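Long-range contact in engineered protein (Artificial gene, PDB 3VB8), which is a computationally designed protein, probably made to bind and inhibit an enzyme: residues G48-M53 and K128-E133. Sequence-based numbering, arbitrary orientation.
Sequences GLLAYM and KTAWVE
Leu50, near the start of strand 49-54 of the antiparallel sheet, packs against Thr129 and Ala130 in the loop that runs from helix 114-122 to helix 143-156. The contact is buried, and made by van der Waals contacts, with no polar bond between the segments. Leu50 gives the largest share with the two methyl groups at its tip. Its CG lies anti to the carbonyl carbon, beside the backbone N (chi1 -68°), with CB directed at the loop. CD2 reaches furthest among the loop atoms. Leu50 CD2 lies 3.8 Å from Ala130 O and 4.0 Å from Thr129 CB, and Thr129 OG1 is only slightly more distant. CD1 faces the methyl of Ala130, with Leu50 CD1 and Ala130 CB 4.3 Å apart. The side chains of Leu50 and Thr129 run past each other in opposite directions.

Thr129 also points its CB at the strand. Its hydroxyl sits between the backbone N and the carbonyl carbon (chi1 59°), and OG1 makes a weak hydrogen bond to Ala130 O. This places a polar pair beside the Leu50 methyl. Thr129 CG2 lies loosely against the bulge and the first strand residue, 4.3 Å from Leu49 O and 4.4 Å from Gly48 CA.

Gly48 and Leu49 together pair opposite Ser44 as a G1 beta bulge. Gly48 has the positive phi (81°) expected at the first position of such a bulge. His43 of strand 42-44 touches both Leu50 and Thr129, while Val15 and Ser17 of the adjacent strand 11-19 and Leu28 of strand 23-31 also pack on Leu50. The arrangement is that of an irregular loop laid over one face of an antiparallel sheet, next to a G1 bulge.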
# COMPACT_ATOMS: atom_id res chain seq x y z
N GLY A 48 10.12 -0.91 -1.03
CA GLY A 48 9.49 0.12 -0.22
C GLY A 48 8.82 -0.45 1.02
O GLY A 48 7.85 0.11 1.52
N LEU A 49 9.37 -1.55 1.52
CA LEU A 49 8.82 -2.19 2.70
C LEU A 49 9.78 -2.28 3.89
O LEU A 49 10.99 -2.19 3.74
CB LEU A 49 8.38 -3.61 2.33
CG LEU A 49 7.53 -3.86 1.10
CD1 LEU A 49 7.53 -5.36 0.84
CD2 LEU A 49 6.11 -3.31 1.31
N LEU A 50 9.24 -2.49 5.09
CA LEU A 50 10.04 -2.65 6.29
C LEU A 50 9.39 -3.87 6.93
O LEU A 50 8.16 -3.93 7.00
CB LEU A 50 9.90 -1.42 7.20
CG LEU A 50 10.52 -0.12 6.69
CD1 LEU A 50 10.32 0.94 7.72
CD2 LEU A 50 11.98 -0.33 6.41
N ALA A 51 10.19 -4.86 7.32
CA ALA A 51 9.65 -6.08 7.93
C ALA A 51 10.01 -6.13 9.39
O ALA A 51 11.10 -5.72 9.75
CB ALA A 51 10.21 -7.29 7.27
N TYR A 52 9.14 -6.69 10.21
CA TYR A 52 9.39 -6.76 11.65
C TYR A 52 9.23 -8.17 12.19
O TYR A 52 8.37 -8.92 11.73
CB TYR A 52 8.39 -5.88 12.40
CG TYR A 52 8.48 -4.39 12.15
CD1 TYR A 52 9.29 -3.58 12.95
CD2 TYR A 52 7.71 -3.78 11.16
CE1 TYR A 52 9.33 -2.20 12.78
CE2 TYR A 52 7.75 -2.39 10.97
CZ TYR A 52 8.56 -1.60 11.80
OH TYR A 52 8.62 -0.23 11.68
N MET A 53 10.05 -8.50 13.18
CA MET A 53 9.99 -9.79 13.85
C MET A 53 9.41 -9.44 15.19
O MET A 53 10.14 -9.16 16.13
CB MET A 53 11.38 -10.42 14.01
CG MET A 53 12.00 -11.01 12.75
SD MET A 53 13.40 -12.08 13.12
CE MET A 53 14.49 -10.90 13.92
N LYS A 128 14.33 6.04 -0.84
CA LYS A 128 14.95 5.39 0.31
C LYS A 128 13.85 4.88 1.21
O LYS A 128 12.68 5.14 0.96
CB LYS A 128 15.78 6.43 1.07
CG LYS A 128 17.08 5.93 1.68
CD LYS A 128 18.06 7.11 1.83
CE LYS A 128 18.51 7.64 0.47
NZ LYS A 128 19.47 8.78 0.58
N THR A 129 14.22 4.13 2.26
CA THR A 129 13.24 3.64 3.23
C THR A 129 13.57 4.32 4.53
O THR A 129 14.63 4.94 4.66
CB THR A 129 13.29 2.09 3.47
OG1 THR A 129 14.59 1.71 3.94
CG2 THR A 129 12.94 1.31 2.23
N ALA A 130 12.67 4.22 5.49
CA ALA A 130 12.90 4.84 6.77
C ALA A 130 13.88 3.97 7.55
O ALA A 130 14.06 2.81 7.20
CB ALA A 130 11.55 5.01 7.52
N TRP A 131 14.53 4.52 8.58
CA TRP A 131 15.44 3.72 9.38
C TRP A 131 15.33 3.96 10.87
O TRP A 131 15.75 5.00 11.38
CB TRP A 131 16.90 3.94 8.98
CG TRP A 131 17.74 2.80 9.45
CD1 TRP A 131 19.01 2.86 9.96
CD2 TRP A 131 17.38 1.41 9.40
NE1 TRP A 131 19.47 1.58 10.24
CE2 TRP A 131 18.49 0.68 9.90
CE3 TRP A 131 16.24 0.71 8.98
CZ2 TRP A 131 18.47 -0.72 9.98
CZ3 TRP A 131 16.22 -0.67 9.07
CH2 TRP A 131 17.33 -1.37 9.56
N VAL A 132 14.78 2.97 11.56
CA VAL A 132 14.62 3.08 12.99
C VAL A 132 16.01 3.10 13.57
O VAL A 132 16.73 2.12 13.46
CB VAL A 132 13.84 1.88 13.56
CG1 VAL A 132 14.11 1.72 15.03
CG2 VAL A 132 12.35 2.08 13.37
N GLU A 133 16.40 4.22 14.15
CA GLU A 133 17.71 4.34 14.74
C GLU A 133 17.63 3.80 16.15
O GLU A 133 16.77 4.23 16.92
CB GLU A 133 18.14 5.81 14.76
CG GLU A 133 18.45 6.37 13.37
CD GLU A 133 18.74 7.86 13.39
OE1 GLU A 133 19.59 8.29 14.19
OE2 GLU A 133 18.13 8.61 12.58